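Local atomic coordinates of GlcNAc-alpha-1,4-Gal-releasing endo-beta-galactosidase (Clostridium perfringens, PDB entry 1UPS), a protein that probably hydrolyses internal beta-galactosidic linkages of glycans, releasing the disaccharide GlcNAc-alpha-1,4-Gal, and binds a calcium ion. Residues 143-148 / 171-176; 181-186 / 200-205; 250-255 / 267-272. All blocks are in the same frame, centred on the assembly; numbering follows the deposited sequence.

Contact 1 of 3, residues 143-148 / 171-176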
loop_
_atom_site.group_PDB
_atom_site.type_symbol
_atom_site.label_atom_id
_atom_site.label_comp_id
_atom_site.label_asym_id
_atom_site.label_seq_id
_atom_site.Cartn_x
_atom_site.Cartn_y
_atom_site.Cartn_z
ATOM N N GLY A 143 -1.481 -23.758 -1.577
ATOM C CA GLY A 143 -2.292 -22.726 -2.230
ATOM C C GLY A 143 -3.234 -21.994 -1.281
ATOM O O GLY A 143 -3.801 -22.590 -0.352
ATOM N N GLY A 144 -3.410 -20.693 -1.515
ATOM C CA GLY A 144 -4.249 -19.884 -0.653
ATOM C C GLY A 144 -3.558 -18.585 -0.273
ATOM O O GLY A 144 -2.367 -18.389 -0.551
ATOM N N HIS A 145 -4.320 -17.688 0.338
ATOM C CA HIS A 145 -3.783 -16.416 0.816
ATOM C C HIS A 145 -4.691 -15.839 1.876
ATOM O O HIS A 145 -5.810 -16.298 2.034
ATOM C CB HIS A 145 -3.559 -15.414 -0.348
ATOM C CG HIS A 145 -4.810 -14.836 -0.955
ATOM N ND1 HIS A 145 -5.575 -15.509 -1.885
ATOM C CD2 HIS A 145 -5.367 -13.607 -0.827
ATOM C CE1 HIS A 145 -6.566 -14.726 -2.289
ATOM N NE2 HIS A 145 -6.462 -13.562 -1.657
ATOM N N GLN A 146 -4.197 -14.843 2.605
ATOM C CA GLN A 146 -5.053 -14.067 3.495
ATOM C C GLN A 146 -5.083 -12.648 2.954
ATOM O O GLN A 146 -4.218 -12.272 2.159
ATOM C CB GLN A 146 -4.519 -14.090 4.937
ATOM C CG GLN A 146 -3.035 -13.694 5.069
ATOM C CD GLN A 146 -2.148 -14.918 5.315
ATOM O OE1 GLN A 146 -2.368 -15.653 6.280
ATOM N NE2 GLN A 146 -1.182 -15.156 4.429
ATOM N N ALA A 147 -6.070 -11.860 3.374
ATOM C CA ALA A 147 -6.196 -10.507 2.839
ATOM C C ALA A 147 -6.802 -9.516 3.826
ATOM O O ALA A 147 -7.764 -9.835 4.543
ATOM C CB ALA A 147 -7.006 -10.524 1.532
ATOM N N TRP A 148 -6.202 -8.323 3.855
ATOM C CA TRP A 148 -6.774 -7.169 4.527
ATOM C C TRP A 148 -6.922 -6.165 3.407
ATOM O O TRP A 148 -5.923 -5.776 2.774
ATOM C CB TRP A 148 -5.810 -6.635 5.574
ATOM C CG TRP A 148 -6.211 -5.309 6.190
ATOM C CD1 TRP A 148 -7.477 -4.788 6.339
ATOM C CD2 TRP A 148 -5.317 -4.356 6.768
ATOM N NE1 TRP A 148 -7.405 -3.544 6.942
ATOM C CE2 TRP A 148 -6.095 -3.273 7.243
ATOM C CE3 TRP A 148 -3.932 -4.305 6.927
ATOM C CZ2 TRP A 148 -5.521 -2.139 7.848
ATOM C CZ3 TRP A 148 -3.357 -3.183 7.538
ATOM C CH2 TRP A 148 -4.155 -2.113 7.981
ATOM N N ILE A 171 -4.338 -4.065 1.065
ATOM C CA ILE A 171 -3.248 -3.631 1.961
ATOM C C ILE A 171 -2.341 -4.805 2.268
ATOM O O ILE A 171 -1.128 -4.639 2.393
ATOM C CB ILE A 171 -3.795 -3.012 3.277
ATOM C CG1 ILE A 171 -4.814 -1.897 2.977
ATOM C CG2 ILE A 171 -2.655 -2.455 4.148
ATOM C CD1 ILE A 171 -5.680 -1.549 4.211
ATOM N N LEU A 172 -2.939 -5.987 2.383
ATOM C CA LEU A 172 -2.179 -7.215 2.511
ATOM C C LEU A 172 -2.924 -8.295 1.735
ATOM O O LEU A 172 -4.139 -8.427 1.857
ATOM C CB LEU A 172 -2.053 -7.604 3.998
ATOM C CG LEU A 172 -1.197 -8.845 4.283
ATOM C CD1 LEU A 172 -0.436 -8.677 5.619
ATOM C CD2 LEU A 172 -2.081 -10.094 4.382
ATOM N N GLU A 173 -2.191 -9.055 0.926
ATOM C CA GLU A 173 -2.778 -10.112 0.121
ATOM C C GLU A 173 -1.826 -11.307 0.058
ATOM O O GLU A 173 -1.906 -12.139 -0.856
ATOM C CB GLU A 173 -3.099 -9.556 -1.296
ATOM C CG GLU A 173 -4.085 -10.423 -2.047
ATOM C CD GLU A 173 -4.347 -9.951 -3.481
ATOM O OE1 GLU A 173 -5.518 -10.018 -3.877
ATOM O OE2 GLU A 173 -3.396 -9.590 -4.223
ATOM N N THR A 174 -0.946 -11.398 1.061
ATOM C CA THR A 174 0.181 -12.338 1.064
ATOM C C THR A 174 -0.226 -13.807 0.872
ATOM O O THR A 174 -1.104 -14.318 1.574
ATOM C CB THR A 174 0.970 -12.151 2.356
ATOM O OG1 THR A 174 1.366 -10.758 2.441
ATOM C CG2 THR A 174 2.289 -12.951 2.305
ATOM N N PHE A 175 0.433 -14.483 -0.063
ATOM C CA PHE A 175 0.162 -15.913 -0.348
ATOM C C PHE A 175 0.780 -16.813 0.699
ATOM O O PHE A 175 1.899 -16.549 1.139
ATOM C CB PHE A 175 0.780 -16.331 -1.675
ATOM C CG PHE A 175 0.062 -15.807 -2.903
ATOM C CD1 PHE A 175 0.253 -16.439 -4.124
ATOM C CD2 PHE A 175 -0.779 -14.687 -2.835
ATOM C CE1 PHE A 175 -0.408 -15.973 -5.278
ATOM C CE2 PHE A 175 -1.431 -14.208 -3.977
ATOM C CZ PHE A 175 -1.224 -14.860 -5.208
ATOM N N PHE A 176 0.096 -17.909 1.041
ATOM C CA PHE A 176 0.643 -18.916 1.970
ATOM C C PHE A 176 1.988 -19.487 1.476
ATOM O O PHE A 176 2.838 -19.858 2.289
ATOM C CB PHE A 176 -0.279 -20.141 2.121
ATOM C CG PHE A 176 -1.684 -19.849 2.614
ATOM C CD1 PHE A 176 -2.022 -18.646 3.222
ATOM C CD2 PHE A 176 -2.675 -20.830 2.453
ATOM C CE1 PHE A 176 -3.340 -18.407 3.659
ATOM C CE2 PHE A 176 -3.991 -20.604 2.884
ATOM C CZ PHE A 176 -4.326 -19.393 3.480
HETATM O O HOH W 1 -7.639 -11.077 -2.460
#

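Contact 2 of 3, residues 181-186 / 200-205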
loop_
_atom_site.group_PDB
_atom_site.type_symbol
_atom_site.label_atom_id
_atom_site.label_comp_id
_atom_site.label_asym_id
_atom_site.label_seq_id
_atom_site.Cartn_x
_atom_site.Cartn_y
_atom_site.Cartn_z
ATOM N N THR A 181 7.263 -12.769 1.987
ATOM C CA THR A 181 6.759 -11.581 1.266
ATOM C C THR A 181 5.656 -10.834 1.997
ATOM O O THR A 181 5.075 -11.334 2.966
ATOM C CB THR A 181 6.206 -11.957 -0.136
ATOM O OG1 THR A 181 5.061 -12.817 0.035
ATOM C CG2 THR A 181 7.230 -12.771 -0.967
ATOM N N TRP A 182 5.396 -9.619 1.512
ATOM C CA TRP A 182 4.187 -8.874 1.839
ATOM C C TRP A 182 3.656 -8.387 0.483
ATOM O O TRP A 182 4.249 -7.519 -0.168
ATOM C CB TRP A 182 4.488 -7.693 2.794
ATOM C CG TRP A 182 3.283 -6.809 3.067
ATOM C CD1 TRP A 182 1.957 -7.077 2.756
ATOM C CD2 TRP A 182 3.284 -5.520 3.703
ATOM N NE1 TRP A 182 1.155 -6.033 3.162
ATOM C CE2 TRP A 182 1.937 -5.068 3.746
ATOM C CE3 TRP A 182 4.287 -4.707 4.266
ATOM C CZ2 TRP A 182 1.570 -3.838 4.309
ATOM C CZ3 TRP A 182 3.918 -3.474 4.811
ATOM C CH2 TRP A 182 2.567 -3.063 4.839
ATOM N N ARG A 183 2.550 -8.990 0.058
ATOM C CA ARG A 183 1.888 -8.644 -1.192
ATOM C C ARG A 183 0.938 -7.471 -0.969
ATOM O O ARG A 183 0.097 -7.511 -0.072
ATOM C CB ARG A 183 1.091 -9.857 -1.687
ATOM C CG ARG A 183 0.482 -9.672 -3.069
ATOM C CD ARG A 183 -0.100 -10.999 -3.610
ATOM N NE ARG A 183 -0.845 -10.871 -4.864
ATOM C CZ ARG A 183 -0.467 -11.373 -6.039
ATOM N NH1 ARG A 183 0.695 -12.014 -6.186
ATOM N NH2 ARG A 183 -1.250 -11.199 -7.102
ATOM N N ILE A 184 1.076 -6.448 -1.811
ATOM C CA ILE A 184 0.264 -5.226 -1.748
ATOM C C ILE A 184 -0.218 -4.953 -3.176
ATOM O O ILE A 184 0.558 -5.098 -4.141
ATOM C CB ILE A 184 1.112 -4.038 -1.242
ATOM C CG1 ILE A 184 1.575 -4.259 0.195
ATOM C CG2 ILE A 184 0.303 -2.715 -1.294
ATOM C CD1 ILE A 184 2.776 -3.376 0.606
ATOM N N ALA A 185 -1.490 -4.576 -3.325
ATOM C CA ALA A 185 -2.036 -4.311 -4.669
ATOM C C ALA A 185 -3.122 -3.241 -4.630
ATOM O O ALA A 185 -3.661 -2.938 -3.568
ATOM C CB ALA A 185 -2.587 -5.618 -5.310
ATOM N N ALA A 186 -3.431 -2.651 -5.788
ATOM C CA ALA A 186 -4.508 -1.657 -5.861
ATOM C C ALA A 186 -5.033 -1.548 -7.282
ATOM O O ALA A 186 -4.293 -1.760 -8.245
ATOM C CB ALA A 186 -4.019 -0.284 -5.366
ATOM N N ILE A 200 0.720 -4.364 -8.491
ATOM C CA ILE A 200 0.849 -5.504 -7.572
ATOM C C ILE A 200 2.349 -5.713 -7.306
ATOM O O ILE A 200 3.159 -5.739 -8.242
ATOM C CB ILE A 200 0.300 -6.814 -8.199
ATOM C CG1 ILE A 200 -1.151 -6.685 -8.699
ATOM C CG2 ILE A 200 0.475 -8.008 -7.223
ATOM C CD1 ILE A 200 -1.521 -7.786 -9.724
ATOM N N SER A 201 2.723 -5.839 -6.038
ATOM C CA SER A 201 4.079 -6.282 -5.706
ATOM C C SER A 201 4.046 -7.272 -4.561
ATOM O O SER A 201 3.104 -7.278 -3.784
ATOM C CB SER A 201 4.990 -5.100 -5.351
ATOM O OG SER A 201 4.502 -4.382 -4.227
ATOM N N GLU A 202 5.083 -8.098 -4.451
ATOM C CA GLU A 202 5.197 -8.942 -3.268
ATOM C C GLU A 202 6.670 -9.027 -2.910
ATOM O O GLU A 202 7.324 -10.082 -2.970
ATOM C CB GLU A 202 4.506 -10.308 -3.437
ATOM C CG GLU A 202 4.912 -11.083 -4.666
ATOM C CD GLU A 202 3.962 -12.241 -5.027
ATOM O OE1 GLU A 202 2.941 -12.548 -4.318
ATOM O OE2 GLU A 202 4.242 -12.843 -6.079
ATOM N N ASP A 203 7.176 -7.871 -2.525
ATOM C CA ASP A 203 8.568 -7.756 -2.126
ATOM C C ASP A 203 8.804 -8.542 -0.838
ATOM O O ASP A 203 7.888 -8.767 -0.055
ATOM C CB ASP A 203 8.918 -6.288 -1.890
ATOM C CG ASP A 203 8.810 -5.444 -3.144
ATOM O OD1 ASP A 203 8.665 -4.214 -3.002
ATOM O OD2 ASP A 203 8.863 -5.902 -4.299
ATOM N N LYS A 204 10.046 -8.966 -0.637
ATOM C CA LYS A 204 10.458 -9.592 0.612
ATOM C C LYS A 204 10.462 -8.579 1.759
ATOM O O LYS A 204 10.939 -7.425 1.587
ATOM C CB LYS A 204 11.861 -10.178 0.460
ATOM C CG LYS A 204 11.904 -11.359 -0.526
ATOM C CD LYS A 204 13.274 -12.011 -0.622
ATOM C CE LYS A 204 13.224 -13.153 -1.640
ATOM N NZ LYS A 204 13.481 -12.657 -3.034
ATOM N N VAL A 205 9.959 -9.006 2.918
ATOM C CA VAL A 205 10.013 -8.180 4.121
ATOM C C VAL A 205 11.485 -8.014 4.565
ATOM O O VAL A 205 12.331 -8.907 4.332
ATOM C CB VAL A 205 9.111 -8.716 5.279
ATOM C CG1 VAL A 205 7.629 -8.752 4.859
ATOM C CG2 VAL A 205 9.574 -10.107 5.756
HETATM O O HOH W 2 2.673 -13.154 -1.572
HETATM O O HOH W 3 5.394 -5.625 -1.891
#

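Contact 3 of 3, residues 250-255 / 267-272. With CA (calcium ion), chain C.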
loop_
_atom_site.group_PDB
_atom_site.type_symbol
_atom_site.label_atom_id
_atom_site.label_comp_id
_atom_site.label_asym_id
_atom_site.label_seq_id
_atom_site.Cartn_x
_atom_site.Cartn_y
_atom_site.Cartn_z
ATOM N N LEU A 250 -11.629 -8.371 6.049
ATOM C CA LEU A 250 -10.526 -9.185 6.533
ATOM C C LEU A 250 -10.920 -10.635 6.271
ATOM O O LEU A 250 -11.950 -11.097 6.760
ATOM C CB LEU A 250 -10.307 -8.965 8.047
ATOM C CG LEU A 250 -9.582 -7.682 8.426
ATOM C CD1 LEU A 250 -9.863 -7.322 9.931
ATOM C CD2 LEU A 250 -8.096 -7.809 8.160
ATOM N N ASN A 251 -10.114 -11.346 5.489
ATOM C CA ASN A 251 -10.501 -12.695 5.082
ATOM C C ASN A 251 -9.331 -13.600 4.710
ATOM O O ASN A 251 -8.165 -13.172 4.682
ATOM C CB ASN A 251 -11.671 -12.680 4.041
ATOM C CG ASN A 251 -11.288 -12.136 2.666
ATOM O OD1 ASN A 251 -10.319 -11.404 2.510
ATOM N ND2 ASN A 251 -12.098 -12.494 1.647
ATOM N N ILE A 252 -9.652 -14.869 4.486
ATOM C CA ILE A 252 -8.662 -15.865 4.128
ATOM C C ILE A 252 -9.285 -16.758 3.059
ATOM O O ILE A 252 -10.490 -16.947 3.052
ATOM C CB ILE A 252 -8.211 -16.651 5.385
ATOM C CG1 ILE A 252 -7.071 -17.625 5.034
ATOM C CG2 ILE A 252 -9.420 -17.329 6.108
ATOM C CD1 ILE A 252 -6.280 -18.149 6.285
ATOM N N TYR A 253 -8.459 -17.260 2.140
ATOM C CA TYR A 253 -8.950 -17.984 0.977
ATOM C C TYR A 253 -8.154 -19.256 0.762
ATOM O O TYR A 253 -6.958 -19.336 1.116
ATOM C CB TYR A 253 -8.653 -17.187 -0.280
ATOM C CG TYR A 253 -9.343 -15.885 -0.470
ATOM C CD1 TYR A 253 -8.856 -14.726 0.134
ATOM C CD2 TYR A 253 -10.465 -15.787 -1.320
ATOM C CE1 TYR A 253 -9.481 -13.478 -0.102
ATOM C CE2 TYR A 253 -11.093 -14.550 -1.548
ATOM C CZ TYR A 253 -10.582 -13.401 -0.927
ATOM O OH TYR A 253 -11.178 -12.168 -1.139
ATOM N N THR A 254 -8.801 -20.238 0.139
ATOM C CA THR A 254 -8.047 -21.265 -0.590
ATOM C C THR A 254 -8.841 -21.720 -1.820
ATOM O O THR A 254 -10.017 -21.365 -1.949
ATOM C CB THR A 254 -7.615 -22.434 0.336
ATOM O OG1 THR A 254 -6.642 -23.259 -0.352
ATOM C CG2 THR A 254 -8.810 -23.376 0.643
ATOM N N ASP A 255 -8.185 -22.452 -2.725
ATOM C CA ASP A 255 -8.808 -22.899 -3.987
ATOM C C ASP A 255 -9.210 -21.728 -4.894
ATOM O O ASP A 255 -10.149 -21.832 -5.698
ATOM C CB ASP A 255 -9.997 -23.789 -3.670
ATOM C CG ASP A 255 -9.578 -25.023 -2.905
ATOM O OD1 ASP A 255 -10.374 -25.515 -2.072
ATOM O OD2 ASP A 255 -8.448 -25.545 -3.071
ATOM N N LYS A 267 -6.954 -23.852 7.197
ATOM C CA LYS A 267 -6.237 -22.651 6.744
ATOM C C LYS A 267 -6.635 -21.551 7.717
ATOM O O LYS A 267 -7.826 -21.224 7.844
ATOM C CB LYS A 267 -6.601 -22.255 5.306
ATOM C CG LYS A 267 -6.692 -23.407 4.289
ATOM C CD LYS A 267 -5.391 -24.229 4.211
ATOM C CE LYS A 267 -5.589 -25.369 3.198
ATOM N NZ LYS A 267 -4.415 -26.311 3.124
ATOM N N GLU A 268 -5.655 -20.973 8.410
ATOM C CA GLU A 268 -5.989 -19.982 9.412
ATOM C C GLU A 268 -4.893 -18.958 9.600
ATOM O O GLU A 268 -3.711 -19.258 9.405
ATOM C CB GLU A 268 -6.324 -20.646 10.749
ATOM C CG GLU A 268 -5.273 -21.581 11.324
ATOM C CD GLU A 268 -5.794 -22.323 12.568
ATOM O OE1 GLU A 268 -5.019 -22.556 13.508
ATOM O OE2 GLU A 268 -6.997 -22.661 12.620
ATOM N N TRP A 269 -5.310 -17.758 9.982
ATOM C CA TRP A 269 -4.387 -16.714 10.437
ATOM C C TRP A 269 -4.937 -15.999 11.645
ATOM O O TRP A 269 -6.088 -16.232 12.044
ATOM C CB TRP A 269 -4.040 -15.710 9.328
ATOM C CG TRP A 269 -5.152 -14.779 8.817
ATOM C CD1 TRP A 269 -6.482 -15.079 8.580
ATOM C CD2 TRP A 269 -4.983 -13.418 8.433
ATOM N NE1 TRP A 269 -7.138 -13.967 8.085
ATOM C CE2 TRP A 269 -6.238 -12.938 7.981
ATOM C CE3 TRP A 269 -3.888 -12.540 8.425
ATOM C CZ2 TRP A 269 -6.420 -11.626 7.514
ATOM C CZ3 TRP A 269 -4.069 -11.238 7.974
ATOM C CH2 TRP A 269 -5.325 -10.794 7.517
ATOM N N ALA A 270 -4.119 -15.131 12.244
ATOM C CA ALA A 270 -4.487 -14.529 13.518
ATOM C C ALA A 270 -4.291 -13.026 13.469
ATOM O O ALA A 270 -3.217 -12.557 13.083
ATOM C CB ALA A 270 -3.652 -15.137 14.672
ATOM N N ILE A 271 -5.333 -12.279 13.828
ATOM C CA ILE A 271 -5.237 -10.816 13.870
ATOM C C ILE A 271 -5.413 -10.322 15.307
ATOM O O ILE A 271 -6.478 -10.488 15.893
ATOM C CB ILE A 271 -6.293 -10.170 12.950
ATOM C CG1 ILE A 271 -6.215 -10.771 11.534
ATOM C CG2 ILE A 271 -6.099 -8.644 12.878
ATOM C CD1 ILE A 271 -7.573 -11.015 10.927
ATOM N N ASP A 272 -4.375 -9.678 15.844
ATOM C CA ASP A 272 -4.372 -9.217 17.238
ATOM C C ASP A 272 -5.278 -8.002 17.430
ATOM O O ASP A 272 -6.028 -7.915 18.418
ATOM C CB ASP A 272 -2.924 -8.920 17.672
ATOM C CG ASP A 272 -2.818 -8.412 19.102
ATOM O OD1 ASP A 272 -1.800 -7.734 19.384
ATOM O OD2 ASP A 272 -3.678 -8.648 19.984
HETATM CA CA CA C . -5.920 -8.399 20.740
HETATM O O HOH W 4 -4.424 -8.991 22.633
HETATM O O HOH W 5 -5.163 -6.219 21.322
#

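Contact 1 of 3, residues 143-148 / 171-176
Q146 offers a worked example of one side chain gripping a neighbouring segment through both its aliphatic stem and its amide. Its CB carries CG into the crowded position between backbone N and carbonyl carbon (chi1 52°), where Q146 CG rests 3.8 Å from L172 CD2. The chain then bends at chi2 (-105°), bringing CD and OE1 past CE1 of F176; OE1 ends at the backbone N of S138. Q146 NE2 turns the other way, to the edge of the F176 ring, and donates to T174 O at 3.0 Å from above the carbonyl plane. A weak bond from the backbone N of Q146 reaches the same oxygen, so one residue holds it twice.

Farther along, W148 faces both I171 and L172, a classic beta bulge. I171 and L172, the doubled residues of the bulge, are the two positions before E173, the last glutamate of the E-x-D-x-x-E signature of family 16. W148 N donates to L172 O in the carbonyl plane (2.9 Å), L172 N answers to W148 O, and I171 N adds a weak bond to that acceptor. I171 lays CD1 over the six-membered ring of W148, 3.7 Å from its centroid, while CG2 touches CZ3.

E173 extends beside H145, its CG 3.6 Å from H145 CD2, and a water joins E173 OE1 to H145 NE2; E173 OE2 is salt-bridged to R183 and H145 ND1 is bonded to S258. At the far end F176 N donates to G144 O (3.0 Å), and the F176 ring lies flat over the backbone, G144 CA standing 3.9 Å from its centroid.

Contact 2 of 3, residues 181-186 / 200-205
A beta hairpin at the rim of a six-stranded antiparallel sheet brings strand 181-187 against strand 199-204, the outermost strand on this side. Its regular core is the I184-S201 pair: I184 N donates to S201 O at 2.9 Å and S201 N returns a bond to I184 O, both nearly along the C=O axes. W182 N bonds D203 O (3.1 Å), while W182 O and D203 N are joined through a water, which donates to the carbonyl, accepts from the amide and also bonds S201 OG. S201 OG is also hydrogen-bonded to K236 NZ.

One face of the hairpin carries R183, A185, I200 and E202. R183 leaves with CG anti to the backbone N (chi1 -173°) and stays extended to NE, running alongside E202. R183 NH1 makes a salt bridge to E202 OE1 at 3.0 Å; the oxygen sits in the guanidinium plane, yet the donor comes from above the carboxylate plane, the two planes being 67° apart. OE1 takes a second donor, a water shared with T181 OG1, itself bonded to K178 O. K178 NZ pairs with E202 OE2 and E173 with R183 NE, so both charges have further partners. I200 places CG2 over the guanidinium face, 3.6 Å from R183 NH2, and its CG1 meets A185 CB at 3.8 Å.

The reverse face turns into the beta sandwich of the family 16 domain, where W182 and I184 pack on F228 and F235 of the opposing sheet. I184 CD1 lies over the W182 ring, whose NE1 is bonded to I171 O. V205 sets its CG1 3.9 Å from W182 CB.

Contact 3 of 3, residues 250-255 / 267-272
Strands 246-254 and 267-279 belong to the two facing sheets of the family 16 beta sandwich, and their segments run antiparallel with axes 7.6 Å apart at closest, too far for backbone pairing, so side chains pack on each other and on the facing backbone. The densest part centres on I252. With CG1 anti to the backbone N (chi1 -175°), I252 CD1 drives against the opposite backbone, 3.6 Å from E268 N, and also meets W269 CD1 at 3.8 Å. W269 stands in the crowded position (chi1 68°) and carries its ring past N251 O, with NE1 hydrogen-bonded instead to E76, toward L250, whose CD2 comes within 4.1 Å of W269 CH2, the two crossing at about a right angle. I271 CD1 lies over one face of the same ring, offset toward its rim.

Packing slackens at the ends: T254 CB and K267 CG just touch at 4.2 Å, and L250 CD2 stands 4.3 Å from I271 CD1. On the other side of the strand E268 is partly exposed, salt-bridged to R68. Farther on sits the calcium ion, held by E37 O, G72 O, two waters and D272, which chelates it through backbone O and OD2, each at 2.4 Å.

In the fold
Followed from the N terminus, the chain closes its three contacts in series, and none encloses or crosses another. Contact 1 shuts a loop of 22 residues that includes strand 168-170; contact 2 then closes a hairpin, spanning 13 residues; contact 3 spans 11 residues after the chain has crossed to the facing sheet and returned. Contact 1 sits between the others: beyond its links to contact 2, its strand pairs with that of contact 3, as in A147 N to N251 O. Contacts 2 and 3 do not touch. Contacts 1 and 2 reach the six-stranded sheet, contact 1 through strand 145-152 and the segment after strand 168-170, while contact 3 ties it to the calcium-bearing one.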